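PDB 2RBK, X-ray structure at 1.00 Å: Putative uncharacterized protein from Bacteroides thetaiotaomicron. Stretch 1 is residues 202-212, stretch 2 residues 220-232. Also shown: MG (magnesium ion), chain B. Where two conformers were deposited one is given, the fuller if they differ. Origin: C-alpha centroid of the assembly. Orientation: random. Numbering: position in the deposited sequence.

Stretch 1 202-212: KLEETMSFGDG
Stretch 2 (220-232) RHAAIGVAMGQAK

In parallel β-strands, alternate residues of each strand turn both N and O to the partner, bonding the two residues that flank their register mate. Residues 206-210 and 224-227 of this Bacteroides protein are a compact example. Both strands are extended (Met207 phi/psi -140/135, Val226 -115/123) and run in the same direction at 16°; their axes approach to 4.7 Å. Met207 pairs with Ile224, Ser208 with Gly225, Phe209 with Val226 and Gly210 with Ala227, at CA-CA distances of 4.7 to 5.2 Å.

The ladder climbs in five steps: Ile224 N donates to Thr206 O (3.2 Å), Ser208 N to Ile224 O (2.9 Å), Val226 N to Ser208 O (2.8 Å), Gly210 N to Val226 O (3.0 Å), and Met228 N to Gly210 O (3.0 Å). Carbonyls also receive CA-H contacts, as from Met207 CA to Ile224 O (3.1 Å).

At the start of the ladder, Thr206 OG1 (chi1 p) donates to Leu203 O (2.7 Å) and accepts from Ala223 N (3.0 Å), one residue beyond Ala222, the first to leave helical phi/psi. Leu203 (t, p) lies over one face of the His221 ring (chi1 t, chi2 61°), its CD1 3.8 Å from the ring centroid.

On one sheet face, apolar side chains of paired residues make van der Waals contact: Met207 (t, t, m) CE lies 3.7 Å from Ile224 (m, t) CD1, and the Phe209 ring (chi1 m, chi2 77°) meets Val226 (t) obliquely, CD2 to CB 3.7 Å. On the other, Ser208 OG (chi1 p), 3.4 Å from Ala222 CB, is hydrogen-bonded to a residue adjoining one of the stretches.

A type I turn spans Met228 to Ala231. One water donates to Asp211 O (2.7 Å) and accepts from Lys232 N (2.9 Å); another donates to Asp211 OD2 (2.7 Å) and accepts from Gln230 NE2 (2.8 Å). Asp211 (chi1 p, chi2 -45°) OD1 binds MG at 2.1 Å, alongside two waters, one donating to OD2 (2.8 Å), and three atoms elsewhere in the structure.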

ATOM      1  N   LYS A 202     -17.156   9.390   9.591  1.00  9.92           N
ATOM      2  CA  LYS A 202     -17.856   8.146   9.552  1.00 10.02           C
ATOM      3  C   LYS A 202     -17.484   7.331   8.320  1.00  9.43           C
ATOM      4  O   LYS A 202     -17.120   7.894   7.282  1.00  9.66           O
ATOM      5  CB  LYS A 202     -19.378   8.361   9.536  1.00 11.09           C
ATOM      6  CG  LYS A 202     -19.937   9.136  10.699  1.00 13.72           C
ATOM      7  CD  LYS A 202     -19.677   8.506  12.011  1.00 17.61           C
ATOM      8  CE  LYS A 202     -20.207   7.204  12.428  1.00 21.64           C
ATOM      9  NZ  LYS A 202     -20.108   7.166  13.957  1.00 27.94           N
ATOM     10  N   LEU A 203     -17.593   6.001   8.457  1.00  9.55           N
ATOM     11  CA  LEU A 203     -17.270   5.136   7.303  1.00  9.78           C
ATOM     12  C   LEU A 203     -18.116   5.510   6.090  1.00  9.70           C
ATOM     13  O   LEU A 203     -17.655   5.423   4.925  1.00  9.56           O
ATOM     14  CB  LEU A 203     -17.507   3.682   7.688  1.00 11.04           C
ATOM     15  CG  LEU A 203     -17.028   2.664   6.641  1.00 11.30           C
ATOM     16  CD1 LEU A 203     -15.542   2.752   6.421  1.00 11.60           C
ATOM     17  CD2 LEU A 203     -17.448   1.254   7.089  1.00 13.85           C
ATOM     18  N   GLU A 204     -19.345   5.946   6.324  1.00  9.96           N
ATOM     19  CA  GLU A 204     -20.254   6.279   5.234  0.64  9.86           C
ATOM     20  C   GLU A 204     -19.824   7.533   4.498  1.00  9.79           C
ATOM     21  O   GLU A 204     -20.431   7.877   3.455  1.00 11.40           O
ATOM     22  CB  GLU A 204     -21.679   6.388   5.832  0.64  9.98           C
ATOM     23  CG  GLU A 204     -22.305   5.163   6.453  0.64 12.16           C
ATOM     24  CD  GLU A 204     -21.559   4.426   7.561  0.64 14.93           C
ATOM     25  OE1 GLU A 204     -21.173   5.228   8.476  0.64 14.08           O
ATOM     26  OE2 GLU A 204     -21.309   3.151   7.324  0.64 14.14           O
ATOM     27  N   GLU A 205     -18.780   8.228   4.941  1.00  9.23           N
ATOM     28  CA  GLU A 205     -18.235   9.451   4.360  1.00  9.30           C
ATOM     29  C   GLU A 205     -16.882   9.226   3.709  1.00  8.59           C
ATOM     30  O   GLU A 205     -16.110  10.170   3.507  1.00  9.68           O
ATOM     31  CB  GLU A 205     -18.150  10.518   5.454  1.00 10.51           C
ATOM     32  CG  GLU A 205     -19.461  10.894   6.105  1.00 12.91           C
ATOM     33  CD  GLU A 205     -19.333  11.730   7.386  1.00 14.41           C
ATOM     34  OE1 GLU A 205     -20.230  12.589   7.589  1.00 18.62           O
ATOM     35  OE2 GLU A 205     -18.384  11.588   8.250  1.00 13.99           O
ATOM     36  N   THR A 206     -16.532   7.969   3.381  1.00  8.63           N
ATOM     37  CA  THR A 206     -15.226   7.628   2.836  1.00  8.27           C
ATOM     38  C   THR A 206     -15.295   7.231   1.365  1.00  8.15           C
ATOM     39  O   THR A 206     -16.296   6.663   0.902  1.00  9.07           O
ATOM     40  CB  THR A 206     -14.586   6.480   3.625  1.00  8.51           C
ATOM     41  OG1 THR A 206     -15.373   5.291   3.552  1.00  8.86           O
ATOM     42  CG2 THR A 206     -14.385   6.881   5.084  1.00  8.79           C
ATOM     43  N   MET A 207     -14.197   7.447   0.661  1.00  7.79           N
ATOM     44  CA  MET A 207     -14.024   7.012  -0.714  1.00  7.91           C
ATOM     45  C   MET A 207     -12.597   6.502  -0.859  1.00  7.52           C
ATOM     46  O   MET A 207     -11.653   7.176  -0.421  1.00  8.95           O
ATOM     47  CB  MET A 207     -14.267   8.174  -1.672  1.00  8.33           C
ATOM     48  CG  MET A 207     -14.189   7.806  -3.162  1.00  9.51           C
ATOM     49  SD  MET A 207     -14.578   9.184  -4.252  1.00 11.26           S
ATOM     50  CE  MET A 207     -16.354   9.273  -4.018  1.00 12.32           C
ATOM     51  N   SER A 208     -12.428   5.360  -1.503  1.00  7.88           N
ATOM     52  CA  SER A 208     -11.100   4.780  -1.719  1.00  7.61           C
ATOM     53  C   SER A 208     -10.864   4.580  -3.219  1.00  7.95           C
ATOM     54  O   SER A 208     -11.809   4.456  -4.013  1.00  8.48           O
ATOM     55  CB  SER A 208     -10.963   3.467  -0.964  1.00  8.43           C
ATOM     56  OG  SER A 208     -11.894   2.530  -1.453  1.00  9.10           O
ATOM     57  N   PHE A 209      -9.579   4.545  -3.592  1.00  7.68           N
ATOM     58  CA  PHE A 209      -9.106   4.449  -4.949  1.00  7.72           C
ATOM     59  C   PHE A 209      -7.984   3.435  -5.012  1.00  7.82           C
ATOM     60  O   PHE A 209      -7.016   3.574  -4.257  1.00  8.13           O
ATOM     61  CB  PHE A 209      -8.584   5.790  -5.460  1.00  8.09           C
ATOM     62  CG  PHE A 209      -9.563   6.943  -5.415  1.00  8.19           C
ATOM     63  CD1 PHE A 209      -9.847   7.592  -4.223  1.00  8.67           C
ATOM     64  CD2 PHE A 209     -10.174   7.407  -6.564  1.00  8.89           C
ATOM     65  CE1 PHE A 209     -10.697   8.664  -4.180  1.00  9.70           C
ATOM     66  CE2 PHE A 209     -11.053   8.480  -6.519  1.00 10.36           C
ATOM     67  CZ  PHE A 209     -11.315   9.127  -5.330  1.00 10.20           C
ATOM     68  N   GLY A 210      -8.069   2.474  -5.936  1.00  8.14           N
ATOM     69  CA  GLY A 210      -7.003   1.478  -6.032  1.00  8.76           C
ATOM     70  C   GLY A 210      -7.005   0.760  -7.338  1.00  8.29           C
ATOM     71  O   GLY A 210      -7.933   0.837  -8.153  1.00  9.44           O
ATOM     72  N   ASP A 211      -5.902   0.020  -7.548  1.00  8.96           N
ATOM     73  CA  ASP A 211      -5.681  -0.730  -8.756  1.00  9.23           C
ATOM     74  C   ASP A 211      -5.319  -2.183  -8.500  1.00  9.79           C
ATOM     75  O   ASP A 211      -5.170  -2.876  -9.516  1.00 12.15           O
ATOM     76  CB  ASP A 211      -4.531  -0.155  -9.631  1.00 10.13           C
ATOM     77  CG  ASP A 211      -3.180  -0.426  -9.017  1.00 10.09           C
ATOM     78  OD1 ASP A 211      -3.073  -0.207  -7.786  1.00  9.94           O
ATOM     79  OD2 ASP A 211      -2.259  -0.895  -9.742  1.00 11.22           O
ATOM     80  N   GLY A 212      -5.137  -2.624  -7.274  1.00  9.92           N
ATOM     81  CA  GLY A 212      -4.473  -3.917  -7.014  1.00 10.47           C
ATOM     82  C   GLY A 212      -5.215  -4.775  -6.032  1.00 10.31           C
ATOM     83  O   GLY A 212      -6.133  -4.330  -5.335  1.00 10.19           O
ATOM     84  N   ARG A 220     -14.018  -2.431  -0.943  1.00  9.34           N
ATOM     85  CA  ARG A 220     -15.272  -2.940  -0.411  0.54  9.96           C
ATOM     86  C   ARG A 220     -15.690  -2.168   0.832  1.00  9.64           C
ATOM     87  O   ARG A 220     -16.876  -1.959   1.071  1.00 11.31           O
ATOM     88  CB  ARG A 220     -15.152  -4.448  -0.158  0.54 11.97           C
ATOM     89  CG  ARG A 220     -15.086  -5.273  -1.424  0.54 14.29           C
ATOM     90  CD  ARG A 220     -15.311  -6.765  -1.206  0.54 18.33           C
ATOM     91  NE  ARG A 220     -15.194  -7.510  -2.458  0.54 21.69           N
ATOM     92  CZ  ARG A 220     -16.041  -7.626  -3.463  0.54 21.52           C
ATOM     93  NH1 ARG A 220     -17.215  -6.980  -3.354  0.54 24.55           N
ATOM     94  NH2 ARG A 220     -15.767  -8.350  -4.544  0.54 23.47           N
ATOM     95  N   HIS A 221     -14.733  -1.770   1.686  1.00  9.69           N
ATOM     96  CA  HIS A 221     -15.029  -1.203   2.987  1.00  9.47           C
ATOM     97  C   HIS A 221     -15.410   0.244   2.946  1.00  9.10           C
ATOM     98  O   HIS A 221     -16.315   0.689   3.704  1.00 10.33           O
ATOM     99  CB  HIS A 221     -13.822  -1.415   3.891  1.00 10.38           C
ATOM    100  CG  HIS A 221     -14.025  -1.026   5.337  1.00 10.16           C
ATOM    101  ND1 HIS A 221     -14.989  -1.633   6.111  1.00 12.39           N
ATOM    102  CD2 HIS A 221     -13.303  -0.145   6.108  1.00 11.51           C
ATOM    103  CE1 HIS A 221     -14.858  -1.089   7.333  1.00 13.54           C
ATOM    104  NE2 HIS A 221     -13.872  -0.233   7.354  1.00 12.41           N
ATOM    105  N   ALA A 222     -14.740   1.049   2.136  1.00  9.02           N
ATOM    106  CA  ALA A 222     -15.109   2.443   1.988  1.00  9.20           C
ATOM    107  C   ALA A 222     -16.539   2.558   1.471  1.00  9.19           C
ATOM    108  O   ALA A 222     -17.067   1.651   0.827  1.00  9.92           O
ATOM    109  CB  ALA A 222     -14.152   3.152   1.048  1.00  9.77           C
ATOM    110  N   ALA A 223     -17.202   3.697   1.747  1.00  9.27           N
ATOM    111  CA  ALA A 223     -18.547   3.874   1.246  1.00  8.93           C
ATOM    112  C   ALA A 223     -18.599   3.763  -0.271  1.00  8.98           C
ATOM    113  O   ALA A 223     -19.552   3.181  -0.846  1.00 10.21           O
ATOM    114  CB  ALA A 223     -19.170   5.168   1.759  1.00  9.54           C
ATOM    115  N   ILE A 224     -17.624   4.351  -0.936  1.00  8.91           N
ATOM    116  CA  ILE A 224     -17.496   4.340  -2.389  1.00  8.88           C
ATOM    117  C   ILE A 224     -16.091   3.876  -2.700  1.00  8.95           C
ATOM    118  O   ILE A 224     -15.132   4.546  -2.263  1.00  9.67           O
ATOM    119  CB  ILE A 224     -17.808   5.678  -3.017  1.00 10.17           C
ATOM    120  CG1 ILE A 224     -19.241   6.146  -2.698  1.00 12.18           C
ATOM    121  CG2 ILE A 224     -17.547   5.614  -4.530  1.00 12.76           C
ATOM    122  CD1 ILE A 224     -19.516   7.590  -3.030  1.00 14.48           C
ATOM    123  N   GLY A 225     -15.950   2.812  -3.451  1.00  9.00           N
ATOM    124  CA  GLY A 225     -14.649   2.324  -3.919  1.00  9.07           C
ATOM    125  C   GLY A 225     -14.497   2.539  -5.425  1.00  8.78           C
ATOM    126  O   GLY A 225     -15.437   2.194  -6.177  1.00  9.56           O
ATOM    127  N   VAL A 226     -13.398   3.101  -5.826  1.00  8.38           N
ATOM    128  CA  VAL A 226     -13.090   3.379  -7.202  1.00  8.66           C
ATOM    129  C   VAL A 226     -11.888   2.544  -7.656  1.00  8.71           C
ATOM    130  O   VAL A 226     -10.809   2.655  -7.084  1.00  8.67           O
ATOM    131  CB  VAL A 226     -12.755   4.890  -7.388  1.00  8.84           C
ATOM    132  CG1 VAL A 226     -12.296   5.145  -8.822  1.00 10.13           C
ATOM    133  CG2 VAL A 226     -13.935   5.730  -6.991  1.00 10.36           C
ATOM    134  N   ALA A 227     -12.086   1.756  -8.716  1.00  9.00           N
ATOM    135  CA  ALA A 227     -10.992   0.986  -9.335  1.00  8.88           C
ATOM    136  C   ALA A 227     -10.484   1.687 -10.553  1.00  8.86           C
ATOM    137  O   ALA A 227     -11.231   2.222 -11.363  1.00  9.50           O
ATOM    138  CB  ALA A 227     -11.471  -0.411  -9.759  1.00  9.55           C
ATOM    139  N   MET A 228      -9.163   1.678 -10.718  1.00  8.82           N
ATOM    140  CA  MET A 228      -8.534   2.228 -11.897  1.00  9.08           C
ATOM    141  C   MET A 228      -8.876   1.390 -13.115  1.00  9.53           C
ATOM    142  O   MET A 228      -9.061   0.187 -13.050  1.00  9.91           O
ATOM    143  CB  MET A 228      -7.010   2.312 -11.687  1.00  9.97           C
ATOM    144  CG  MET A 228      -6.566   3.128 -10.505  1.00  9.99           C
ATOM    145  SD  MET A 228      -7.332   4.759 -10.370  1.00  9.84           S
ATOM    146  CE  MET A 228      -6.539   5.615 -11.696  1.00 11.56           C
ATOM    147  N   GLY A 229      -8.897   2.027 -14.300  1.00 10.66           N
ATOM    148  CA  GLY A 229      -9.365   1.371 -15.500  1.00 11.28           C
ATOM    149  C   GLY A 229      -8.564   0.148 -15.901  1.00 11.46           C
ATOM    150  O   GLY A 229      -9.093  -0.735 -16.574  1.00 12.72           O
ATOM    151  N   GLN A 230      -7.273   0.121 -15.593  1.00 11.71           N
ATOM    152  CA  GLN A 230      -6.394  -1.008 -15.956  0.69 13.11           C
ATOM    153  C   GLN A 230      -6.332  -2.120 -14.922  1.00 12.66           C
ATOM    154  O   GLN A 230      -5.579  -3.081 -15.106  1.00 14.10           O
ATOM    155  CB  GLN A 230      -5.003  -0.434 -16.245  0.69 14.37           C
ATOM    156  CG  GLN A 230      -4.187   0.122 -15.120  0.69 13.94           C
ATOM    157  CD  GLN A 230      -4.399   1.357 -14.304  0.69 15.13           C
ATOM    158  OE1 GLN A 230      -5.137   2.214 -14.808  0.69  9.14           O
ATOM    159  NE2 GLN A 230      -3.556   1.358 -13.138  0.69 15.49           N
ATOM    160  N   ALA A 231      -7.062  -1.978 -13.834  1.00 10.99           N
ATOM    161  CA  ALA A 231      -7.037  -3.009 -12.817  1.00 11.33           C
ATOM    162  C   ALA A 231      -7.586  -4.333 -13.351  1.00 11.05           C
ATOM    163  O   ALA A 231      -8.390  -4.373 -14.281  1.00 12.46           O
ATOM    164  CB  ALA A 231      -7.891  -2.530 -11.666  1.00 10.89           C
ATOM    165  N   LYS A 232      -7.174  -5.427 -12.737  1.00 11.27           N
ATOM    166  CA  LYS A 232      -7.723  -6.761 -13.033  1.00 11.02           C
ATOM    167  C   LYS A 232      -9.203  -6.793 -12.650  1.00 10.72           C
ATOM    168  O   LYS A 232      -9.720  -6.025 -11.856  1.00 11.32           O
ATOM    169  CB  LYS A 232      -6.931  -7.846 -12.340  1.00 12.00           C
ATOM    170  CG  LYS A 232      -5.482  -7.945 -12.750  1.00 13.81           C
ATOM    171  CD  LYS A 232      -5.226  -8.249 -14.182  1.00 17.52           C
ATOM    172  CE  LYS A 232      -3.705  -8.529 -14.431  1.00 22.87           C
ATOM    173  NZ  LYS A 232      -3.506  -8.694 -15.871  1.00 28.26           N
TER
HETATM  174 MG    MG B 501      -1.445  -0.181  -6.514  1.00  9.90          MG
HETATM  175  O   HOH W   1      -5.100  -5.239 -10.744  1.00 14.67           O
HETATM  176  O   HOH W   2      -2.438  -1.146 -12.386  1.00 23.16           O
HETATM  177  O   HOH W   3      -0.534  -1.612  -7.720  1.00 11.48           O
HETATM  178  O   HOH W   4      -2.482  -1.553  -5.319  1.00 10.58           O